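Local coordinates for Glyco_hydro_cc domain-containing protein (Cryptococcus neoformans, PDB 6UBC) that probably binds beta-1,3-glucan oligosaccharides through a domain of glycoside hydrolase family 128, subgroup VII, at residues Q316-S326 / T353-Y362; K364-A372 / R405-T413. All blocks are in the same frame, centred on the assembly; numbering follows the deposited sequence.

Contacts 1 and 2 sit at different depths of one alpha/beta barrel. Contact 2 is buried near the centre of the chain and joins two neighbouring parallel strands, 366-375 and 406-411, by backbone hydrogen bonds and apolar side chains. Contact 1 lies farther out, where helix 348-362 meets residues 316-326 in a partly buried interface; tyrosine hydroxyls, a glutamate and a water do much of the work there. Helix 348-362 leads directly into strand 366-375, so the contacts follow each other along the chain. They also touch: D356 of the helix forms a salt bridge with R405, and I355 packs against the same arginine.

Contact 1: residues Q316-S326 / T353-Y362; sequences QAAEEYTKWLS and TDIDYYYNTY
Y358 gives the clearest direct hydrogen bond between the two segments, its OH donating to Q316 O at 2.7 Å. The hydroxyl stands 46° out of the carbonyl plane, and E319 N reaches the same oxygen from the opposite face, so one carbonyl is gripped by helix 348-362 on one face and by its own segment on the other. Nearby, A317 N makes a weak bond to D354 OD1, and Q316 OE1, which is bonded to N344 N, lies 2.6 Å from D354 OD2.

A water mediates the other polar link. It donates to E319 OE2 (2.7 Å) and is also hydrogen-bonded to Y357 OH and, at 2.6 Å, to Y362 OH. The carboxylate faces this way because the E319 chain folds at chi2 (65°), bringing its oxygens back to the first turn of helix 324-331. L325 N donates to OE1 from above the carboxylate plane, and S326 N reaches OE2 at 2.9 Å on the syn side, though tilted out of that plane.

Apolar contacts fill in around these bonds. A317 CB meets Y357 CB at 3.9 Å. L325 CD2 touches the edge of the Y358 ring at CE1 (3.8 Å) and approaches Y362 obliquely at CE2. Apart from these, the polar A317 O lies over one face of the Y357 ring.

Here the loop and short helices of 316-326 meet helix 348-362 on the outside of the barrel strands, with Y358 also leaning on T339 and L341 of strand 339-345. Surrounded by backbone amides at a helix start and by a donating water, the buried E319 carboxylate is probably stabilised as an anion.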
loop_
_atom_site.group_PDB
_atom_site.type_symbol
_atom_site.label_atom_id
_atom_site.label_comp_id
_atom_site.label_asym_id
_atom_site.label_seq_id
_atom_site.Cartn_x
_atom_site.Cartn_y
_atom_site.Cartn_z
ATOM N N GLN A 316 -12.327 1.482 2.110
ATOM C CA GLN A 316 -12.055 2.636 1.207
ATOM C C GLN A 316 -12.781 3.852 1.818
ATOM O O GLN A 316 -12.699 4.053 3.044
ATOM C CB GLN A 316 -12.519 2.303 -0.221
ATOM C CG GLN A 316 -11.818 1.065 -0.773
ATOM C CD GLN A 316 -12.050 0.917 -2.256
ATOM O OE1 GLN A 316 -11.530 1.741 -3.044
ATOM N NE2 GLN A 316 -12.851 -0.108 -2.594
ATOM N N ALA A 317 -13.549 4.597 1.023
ATOM C CA ALA A 317 -14.117 5.859 1.532
ATOM C C ALA A 317 -15.313 5.554 2.431
ATOM O O ALA A 317 -15.695 6.440 3.224
ATOM C CB ALA A 317 -14.444 6.743 0.351
ATOM N N ALA A 318 -15.824 4.329 2.414
ATOM C CA ALA A 318 -16.899 3.944 3.349
ATOM C C ALA A 318 -16.400 3.829 4.809
ATOM O O ALA A 318 -17.179 3.557 5.734
ATOM C CB ALA A 318 -17.545 2.658 2.866
ATOM N N GLU A 319 -15.104 3.991 5.008
ATOM C CA GLU A 319 -14.514 4.201 6.355
ATOM C C GLU A 319 -15.237 5.363 7.051
ATOM O O GLU A 319 -15.268 5.383 8.279
ATOM C CB GLU A 319 -13.032 4.502 6.183
ATOM C CG GLU A 319 -12.438 5.346 7.317
ATOM C CD GLU A 319 -12.414 4.706 8.706
ATOM O OE1 GLU A 319 -12.363 3.433 8.784
ATOM O OE2 GLU A 319 -12.383 5.495 9.717
ATOM N N GLU A 320 -15.834 6.291 6.308
ATOM C CA GLU A 320 -16.699 7.350 6.881
ATOM C C GLU A 320 -17.755 6.737 7.821
ATOM O O GLU A 320 -18.052 7.345 8.832
ATOM C CB GLU A 320 -17.459 8.110 5.810
ATOM C CG GLU A 320 -18.314 9.231 6.374
ATOM C CD GLU A 320 -18.845 10.237 5.356
ATOM O OE1 GLU A 320 -18.463 10.156 4.189
ATOM O OE2 GLU A 320 -19.758 11.035 5.726
ATOM N N TYR A 321 -18.291 5.579 7.448
ATOM C CA TYR A 321 -19.371 4.901 8.182
ATOM C C TYR A 321 -18.805 3.810 9.090
ATOM O O TYR A 321 -19.371 3.640 10.189
ATOM C CB TYR A 321 -20.446 4.433 7.199
ATOM C CG TYR A 321 -20.952 5.561 6.338
ATOM C CD1 TYR A 321 -21.850 6.460 6.862
ATOM C CD2 TYR A 321 -20.541 5.732 5.020
ATOM C CE1 TYR A 321 -22.306 7.541 6.117
ATOM C CE2 TYR A 321 -20.950 6.834 4.283
ATOM C CZ TYR A 321 -21.842 7.733 4.840
ATOM O OH TYR A 321 -22.315 8.801 4.134
ATOM N N THR A 322 -17.801 3.040 8.686
ATOM C CA THR A 322 -17.291 1.916 9.545
ATOM C C THR A 322 -16.471 2.477 10.716
ATOM O O THR A 322 -16.491 1.855 11.777
ATOM C CB THR A 322 -16.395 0.942 8.788
ATOM O OG1 THR A 322 -15.392 1.772 8.228
ATOM C CG2 THR A 322 -17.140 0.207 7.725
ATOM N N LYS A 323 -15.775 3.609 10.524
ATOM C CA LYS A 323 -15.050 4.329 11.611
ATOM C C LYS A 323 -14.001 3.433 12.290
ATOM O O LYS A 323 -13.739 3.628 13.489
ATOM C CB LYS A 323 -16.090 4.861 12.608
ATOM C CG LYS A 323 -17.075 5.852 11.992
ATOM C CD LYS A 323 -17.897 6.464 13.071
ATOM C CE LYS A 323 -18.830 7.538 12.562
ATOM N NZ LYS A 323 -19.972 7.686 13.497
ATOM N N TRP A 324 -13.270 2.626 11.532
ATOM C CA TRP A 324 -12.121 1.874 12.088
ATOM C C TRP A 324 -10.926 2.820 12.242
ATOM O O TRP A 324 -10.387 2.971 13.371
ATOM C CB TRP A 324 -11.772 0.678 11.202
ATOM C CG TRP A 324 -10.885 -0.337 11.864
ATOM C CD1 TRP A 324 -11.253 -1.536 12.429
ATOM C CD2 TRP A 324 -9.467 -0.234 12.029
ATOM N NE1 TRP A 324 -10.140 -2.162 12.953
ATOM C CE2 TRP A 324 -9.042 -1.370 12.764
ATOM C CE3 TRP A 324 -8.533 0.749 11.728
ATOM C CZ2 TRP A 324 -7.730 -1.515 13.195
ATOM C CZ3 TRP A 324 -7.232 0.590 12.148
ATOM C CH2 TRP A 324 -6.834 -0.571 12.801
ATOM N N LEU A 325 -10.500 3.418 11.128
ATOM C CA LEU A 325 -9.318 4.278 11.144
ATOM C C LEU A 325 -9.567 5.464 12.066
ATOM O O LEU A 325 -8.622 5.958 12.717
ATOM C CB LEU A 325 -8.967 4.762 9.757
ATOM C CG LEU A 325 -7.558 5.325 9.621
ATOM C CD1 LEU A 325 -6.465 4.307 9.988
ATOM C CD2 LEU A 325 -7.321 5.844 8.221
ATOM N N SER A 326 -10.767 6.019 12.032
ATOM C CA SER A 326 -11.044 7.242 12.833
ATOM C C SER A 326 -10.928 6.898 14.312
ATOM O O SER A 326 -10.357 7.719 15.078
ATOM C CB SER A 326 -12.352 7.883 12.500
ATOM O OG SER A 326 -13.468 7.025 12.729
ATOM N N THR A 353 -12.862 9.912 -5.193
ATOM C CA THR A 353 -13.632 9.794 -3.950
ATOM C C THR A 353 -12.721 9.313 -2.808
ATOM O O THR A 353 -12.750 9.863 -1.708
ATOM C CB THR A 353 -14.803 8.844 -4.177
ATOM O OG1 THR A 353 -15.650 9.441 -5.146
ATOM C CG2 THR A 353 -15.572 8.559 -2.916
ATOM N N ASP A 354 -11.926 8.277 -3.051
ATOM C CA ASP A 354 -11.056 7.726 -1.974
ATOM C C ASP A 354 -10.026 8.772 -1.541
ATOM O O ASP A 354 -9.850 8.983 -0.314
ATOM C CB ASP A 354 -10.352 6.437 -2.398
ATOM C CG ASP A 354 -11.216 5.184 -2.520
ATOM O OD1 ASP A 354 -12.403 5.187 -2.077
ATOM O OD2 ASP A 354 -10.681 4.180 -3.056
ATOM N N ILE A 355 -9.325 9.378 -2.518
ATOM C CA ILE A 355 -8.232 10.327 -2.190
ATOM C C ILE A 355 -8.830 11.531 -1.466
ATOM O O ILE A 355 -8.323 11.939 -0.394
ATOM C CB ILE A 355 -7.420 10.730 -3.414
ATOM C CG1 ILE A 355 -6.767 9.537 -4.093
ATOM C CG2 ILE A 355 -6.421 11.797 -2.975
ATOM C CD1 ILE A 355 -6.223 9.921 -5.408
ATOM N N ASP A 356 -9.952 12.028 -1.975
ATOM C CA ASP A 356 -10.652 13.160 -1.312
ATOM C C ASP A 356 -10.989 12.806 0.131
ATOM O O ASP A 356 -10.765 13.640 1.048
ATOM C CB ASP A 356 -11.907 13.572 -2.061
ATOM C CG ASP A 356 -11.694 14.248 -3.395
ATOM O OD1 ASP A 356 -10.577 14.608 -3.732
ATOM O OD2 ASP A 356 -12.664 14.381 -4.083
ATOM N N TYR A 357 -11.612 11.647 0.384
ATOM C CA TYR A 357 -12.061 11.311 1.740
ATOM C C TYR A 357 -10.855 11.360 2.685
ATOM O O TYR A 357 -10.910 11.995 3.802
ATOM C CB TYR A 357 -12.804 9.974 1.797
ATOM C CG TYR A 357 -13.067 9.603 3.226
ATOM C CD1 TYR A 357 -14.050 10.223 3.970
ATOM C CD2 TYR A 357 -12.193 8.774 3.908
ATOM C CE1 TYR A 357 -14.213 9.972 5.317
ATOM C CE2 TYR A 357 -12.333 8.538 5.260
ATOM C CZ TYR A 357 -13.360 9.133 5.976
ATOM O OH TYR A 357 -13.471 8.921 7.319
ATOM N N TYR A 358 -9.768 10.681 2.312
ATOM C CA TYR A 358 -8.620 10.502 3.216
ATOM C C TYR A 358 -7.835 11.803 3.376
ATOM O O TYR A 358 -7.326 12.018 4.523
ATOM C CB TYR A 358 -7.772 9.294 2.818
ATOM C CG TYR A 358 -8.472 8.016 3.216
ATOM C CD1 TYR A 358 -8.492 7.599 4.541
ATOM C CD2 TYR A 358 -9.203 7.283 2.311
ATOM C CE1 TYR A 358 -9.129 6.437 4.938
ATOM C CE2 TYR A 358 -9.836 6.097 2.669
ATOM C CZ TYR A 358 -9.803 5.669 3.989
ATOM O OH TYR A 358 -10.448 4.531 4.385
ATOM N N TYR A 359 -7.708 12.593 2.311
ATOM C CA TYR A 359 -7.018 13.900 2.386
ATOM C C TYR A 359 -7.864 14.910 3.192
ATOM O O TYR A 359 -7.357 15.531 4.157
ATOM C CB TYR A 359 -6.614 14.443 1.017
ATOM C CG TYR A 359 -5.545 15.481 1.210
ATOM C CD1 TYR A 359 -4.230 15.073 1.482
ATOM C CD2 TYR A 359 -5.847 16.826 1.295
ATOM C CE1 TYR A 359 -3.223 16.002 1.690
ATOM C CE2 TYR A 359 -4.866 17.768 1.558
ATOM C CZ TYR A 359 -3.563 17.349 1.752
ATOM O OH TYR A 359 -2.560 18.253 1.935
ATOM N N ASN A 360 -9.166 14.983 2.927
ATOM C CA ASN A 360 -10.047 15.923 3.668
ATOM C C ASN A 360 -10.079 15.551 5.142
ATOM O O ASN A 360 -10.079 16.438 5.975
ATOM C CB ASN A 360 -11.451 15.954 3.068
ATOM C CG ASN A 360 -11.436 16.594 1.707
ATOM O OD1 ASN A 360 -10.470 17.248 1.354
ATOM N ND2 ASN A 360 -12.483 16.412 0.933
ATOM N N THR A 361 -10.051 14.275 5.499
ATOM C CA THR A 361 -10.155 13.838 6.905
ATOM C C THR A 361 -8.853 14.060 7.672
ATOM O O THR A 361 -8.955 14.548 8.837
ATOM C CB THR A 361 -10.719 12.413 7.023
ATOM O OG1 THR A 361 -11.962 12.297 6.332
ATOM C CG2 THR A 361 -10.989 11.965 8.429
ATOM N N TYR A 362 -7.682 13.741 7.130
ATOM C CA TYR A 362 -6.407 13.715 7.900
ATOM C C TYR A 362 -5.407 14.799 7.475
ATOM O O TYR A 362 -4.537 15.094 8.234
ATOM C CB TYR A 362 -5.795 12.327 7.824
ATOM C CG TYR A 362 -6.708 11.335 8.488
ATOM C CD1 TYR A 362 -6.843 11.328 9.866
ATOM C CD2 TYR A 362 -7.462 10.427 7.750
ATOM C CE1 TYR A 362 -7.714 10.458 10.515
ATOM C CE2 TYR A 362 -8.348 9.546 8.396
ATOM C CZ TYR A 362 -8.470 9.541 9.783
ATOM O OH TYR A 362 -9.366 8.728 10.466
HETATM O O HOH W 1 -11.345 7.865 9.059
#

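Contact 2: residues K364-A372 / R405-T413; sequences KPIWVTEFA and RVQAYAYST
P365 meets Q407 at the start of the strand pair, with CB of the proline 3.5 Å from CG of the glutamine. I366 turns both its backbone N and O to the second strand: N donates to R405 O, and O accepts from Q407 N at 2.8 Å. Its side chain shares a face of the sheet with V406, and both lie against I355 of helix 348-362. After I366 the register slips by one residue, in the manner of a beta bulge at Q407; A408 N is left buried without a partner.

W367 turns to the other face. A408 CB sits over its five-membered ring, 3.4 Å from the centroid and 7° off the normal, a close CH-pi contact, while Q407 CB lies at the indole edge. The ring nitrogen W367 NE1 is bonded to Y197 O.

V368 restores the ladder by donating to A408 O (2.9 Å) and accepting from A410 N. These are neighbouring parallel strands of the (beta/alpha)8 barrel of this glycosidase family, joined by a beta-alpha-beta crossover through helix 386-402. F400 of that helix touches V368, and V397 touches Y409, whose CB is 4.0 Å from V368 CB.

T369 O lies 3.5 Å from A410 CB. At E370 the side chain runs past S412, CB to CB 3.8 Å, while its polar end has its main partner in W225. The first strand carries an extra residue at T369-E370, so F371 N, not E370 N, takes A410 O; F371 O accepts from S412 N in the carbonyl plane. A chi1 of 69°, placing CG between the backbone N and carbonyl carbon, brings the F371 ring over the Y411 backbone, with Y411 CA above its face, 4.0 Å from the centroid; the two rings themselves meet obliquely, planes 73° apart. A372 CB ends the run beside S412 CB.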
loop_
_atom_site.group_PDB
_atom_site.type_symbol
_atom_site.label_atom_id
_atom_site.label_comp_id
_atom_site.label_asym_id
_atom_site.label_seq_id
_atom_site.Cartn_x
_atom_site.Cartn_y
_atom_site.Cartn_z
ATOM N N LYS A 364 -2.899 14.628 5.578
ATOM C CA LYS A 364 -1.536 14.090 5.412
ATOM C C LYS A 364 -1.336 13.489 4.015
ATOM O O LYS A 364 -2.269 13.080 3.297
ATOM C CB LYS A 364 -1.241 13.039 6.489
ATOM C CG LYS A 364 -1.234 13.625 7.886
ATOM C CD LYS A 364 -0.978 12.646 8.935
ATOM C CE LYS A 364 -1.061 13.297 10.277
ATOM N NZ LYS A 364 -0.937 12.306 11.373
ATOM N N PRO A 365 -0.075 13.465 3.577
ATOM C CA PRO A 365 0.283 12.854 2.319
ATOM C C PRO A 365 -0.182 11.404 2.292
ATOM O O PRO A 365 -0.215 10.765 3.344
ATOM C CB PRO A 365 1.820 12.937 2.228
ATOM C CG PRO A 365 2.221 13.958 3.267
ATOM C CD PRO A 365 1.084 14.075 4.270
ATOM N N ILE A 366 -0.439 10.917 1.085
ATOM C CA ILE A 366 -1.054 9.581 0.860
ATOM C C ILE A 366 -0.080 8.651 0.144
ATOM O O ILE A 366 0.603 9.082 -0.813
ATOM C CB ILE A 366 -2.362 9.739 0.095
ATOM C CG1 ILE A 366 -3.440 10.231 1.064
ATOM C CG2 ILE A 366 -2.793 8.460 -0.634
ATOM C CD1 ILE A 366 -4.638 10.825 0.387
ATOM N N TRP A 367 -0.092 7.392 0.543
ATOM C CA TRP A 367 0.490 6.301 -0.244
ATOM C C TRP A 367 -0.652 5.375 -0.618
ATOM O O TRP A 367 -1.426 4.970 0.265
ATOM C CB TRP A 367 1.581 5.539 0.520
ATOM C CG TRP A 367 2.944 6.133 0.515
ATOM C CD1 TRP A 367 3.325 7.422 0.295
ATOM C CD2 TRP A 367 4.139 5.378 0.707
ATOM N NE1 TRP A 367 4.665 7.545 0.382
ATOM C CE2 TRP A 367 5.209 6.303 0.626
ATOM C CE3 TRP A 367 4.404 4.030 0.952
ATOM C CZ2 TRP A 367 6.529 5.920 0.856
ATOM C CZ3 TRP A 367 5.717 3.627 1.122
ATOM C CH2 TRP A 367 6.776 4.575 1.060
ATOM N N VAL A 368 -0.792 5.092 -1.888
ATOM C CA VAL A 368 -1.745 4.042 -2.357
ATOM C C VAL A 368 -0.931 2.757 -2.387
ATOM O O VAL A 368 -0.282 2.464 -3.416
ATOM C CB VAL A 368 -2.412 4.393 -3.695
ATOM C CG1 VAL A 368 -3.439 3.347 -4.119
ATOM C CG2 VAL A 368 -3.139 5.722 -3.617
ATOM N N THR A 369 -1.047 1.927 -1.364
ATOM C CA THR A 369 -0.136 0.758 -1.256
ATOM C C THR A 369 -0.686 -0.410 -2.105
ATOM O O THR A 369 0.083 -1.316 -2.384
ATOM C CB THR A 369 0.141 0.336 0.184
ATOM O OG1 THR A 369 -1.111 -0.053 0.756
ATOM C CG2 THR A 369 0.851 1.440 0.966
ATOM N N GLU A 370 -1.968 -0.387 -2.487
ATOM C CA GLU A 370 -2.557 -1.412 -3.384
ATOM C C GLU A 370 -3.598 -0.699 -4.218
ATOM O O GLU A 370 -4.467 -0.019 -3.619
ATOM C CB GLU A 370 -3.236 -2.545 -2.611
ATOM C CG GLU A 370 -2.316 -3.416 -1.820
ATOM C CD GLU A 370 -2.949 -4.461 -0.951
ATOM O OE1 GLU A 370 -4.188 -4.714 -1.096
ATOM O OE2 GLU A 370 -2.204 -5.028 -0.081
ATOM N N PHE A 371 -3.537 -0.772 -5.524
ATOM C CA PHE A 371 -4.723 -0.448 -6.339
ATOM C C PHE A 371 -5.023 -1.557 -7.321
ATOM O O PHE A 371 -4.122 -2.306 -7.695
ATOM C CB PHE A 371 -4.563 0.848 -7.112
ATOM C CG PHE A 371 -3.568 0.882 -8.233
ATOM C CD1 PHE A 371 -3.932 0.470 -9.506
ATOM C CD2 PHE A 371 -2.269 1.306 -8.009
ATOM C CE1 PHE A 371 -2.993 0.477 -10.528
ATOM C CE2 PHE A 371 -1.321 1.262 -9.012
ATOM C CZ PHE A 371 -1.702 0.867 -10.271
ATOM N N ALA A 372 -6.300 -1.668 -7.644
ATOM C CA ALA A 372 -6.820 -2.667 -8.593
ATOM C C ALA A 372 -8.088 -2.178 -9.244
ATOM O O ALA A 372 -8.833 -1.456 -8.598
ATOM C CB ALA A 372 -7.005 -3.994 -7.926
ATOM N N ARG A 405 -1.374 15.271 -3.728
ATOM C CA ARG A 405 -1.688 14.592 -2.445
ATOM C C ARG A 405 -1.096 13.168 -2.419
ATOM O O ARG A 405 -0.956 12.616 -1.306
ATOM C CB ARG A 405 -3.196 14.521 -2.221
ATOM C CG ARG A 405 -3.881 15.871 -1.996
ATOM C CD ARG A 405 -5.389 15.906 -2.216
ATOM N NE ARG A 405 -5.812 15.393 -3.521
ATOM C CZ ARG A 405 -7.065 15.123 -3.857
ATOM N NH1 ARG A 405 -8.050 15.383 -3.013
ATOM N NH2 ARG A 405 -7.354 14.614 -5.041
ATOM N N VAL A 406 -0.863 12.556 -3.576
ATOM C CA VAL A 406 -0.405 11.126 -3.630
ATOM C C VAL A 406 1.111 11.142 -3.762
ATOM O O VAL A 406 1.630 11.585 -4.817
ATOM C CB VAL A 406 -1.100 10.389 -4.774
ATOM C CG1 VAL A 406 -0.489 8.992 -4.958
ATOM C CG2 VAL A 406 -2.609 10.314 -4.518
ATOM N N GLN A 407 1.825 10.677 -2.756
ATOM C CA GLN A 407 3.321 10.699 -2.820
ATOM C C GLN A 407 3.889 9.361 -3.294
ATOM O O GLN A 407 5.066 9.308 -3.594
ATOM C CB GLN A 407 3.965 11.007 -1.472
ATOM C CG GLN A 407 3.408 12.233 -0.837
ATOM C CD GLN A 407 4.170 13.356 -1.405
ATOM O OE1 GLN A 407 5.361 13.505 -1.086
ATOM N NE2 GLN A 407 3.462 14.095 -2.251
ATOM N N ALA A 408 3.082 8.300 -3.360
ATOM C CA ALA A 408 3.544 6.988 -3.855
ATOM C C ALA A 408 2.307 6.135 -4.181
ATOM O O ALA A 408 1.260 6.332 -3.513
ATOM C CB ALA A 408 4.450 6.325 -2.810
ATOM N N TYR A 409 2.465 5.173 -5.092
ATOM C CA TYR A 409 1.403 4.193 -5.403
ATOM C C TYR A 409 2.060 2.905 -5.883
ATOM O O TYR A 409 3.215 2.872 -6.416
ATOM C CB TYR A 409 0.462 4.786 -6.449
ATOM C CG TYR A 409 1.177 5.164 -7.722
ATOM C CD1 TYR A 409 1.384 4.238 -8.745
ATOM C CD2 TYR A 409 1.640 6.453 -7.952
ATOM C CE1 TYR A 409 2.047 4.558 -9.916
ATOM C CE2 TYR A 409 2.293 6.794 -9.133
ATOM C CZ TYR A 409 2.506 5.837 -10.126
ATOM O OH TYR A 409 3.116 6.136 -11.311
ATOM N N ALA A 410 1.310 1.824 -5.677
ATOM C CA ALA A 410 1.730 0.461 -6.069
ATOM C C ALA A 410 0.558 -0.329 -6.625
ATOM O O ALA A 410 -0.493 -0.519 -5.943
ATOM C CB ALA A 410 2.344 -0.245 -4.879
ATOM N N TYR A 411 0.826 -0.933 -7.774
ATOM C CA TYR A 411 -0.025 -1.968 -8.384
ATOM C C TYR A 411 -0.237 -3.135 -7.422
ATOM O O TYR A 411 0.742 -3.720 -6.891
ATOM C CB TYR A 411 0.631 -2.372 -9.676
ATOM C CG TYR A 411 -0.194 -3.193 -10.625
ATOM C CD1 TYR A 411 -0.432 -4.549 -10.383
ATOM C CD2 TYR A 411 -0.737 -2.636 -11.749
ATOM C CE1 TYR A 411 -1.133 -5.312 -11.294
ATOM C CE2 TYR A 411 -1.425 -3.388 -12.679
ATOM C CZ TYR A 411 -1.661 -4.722 -12.435
ATOM O OH TYR A 411 -2.333 -5.461 -13.357
ATOM N N SER A 412 -1.499 -3.533 -7.201
ATOM C CA SER A 412 -1.797 -4.641 -6.278
ATOM C C SER A 412 -1.485 -5.955 -6.966
ATOM O O SER A 412 -2.037 -6.173 -8.061
ATOM C CB SER A 412 -3.221 -4.603 -5.842
ATOM O OG SER A 412 -3.451 -5.681 -4.967
ATOM N N THR A 413 -0.728 -6.880 -6.323
ATOM C CA THR A 413 -0.620 -8.282 -6.815
ATOM C C THR A 413 -1.251 -9.214 -5.764
ATOM O O THR A 413 -0.860 -10.346 -5.637
ATOM C CB THR A 413 0.847 -8.616 -7.155
ATOM O OG1 THR A 413 1.619 -8.583 -5.951
ATOM C CG2 THR A 413 1.409 -7.720 -8.243
#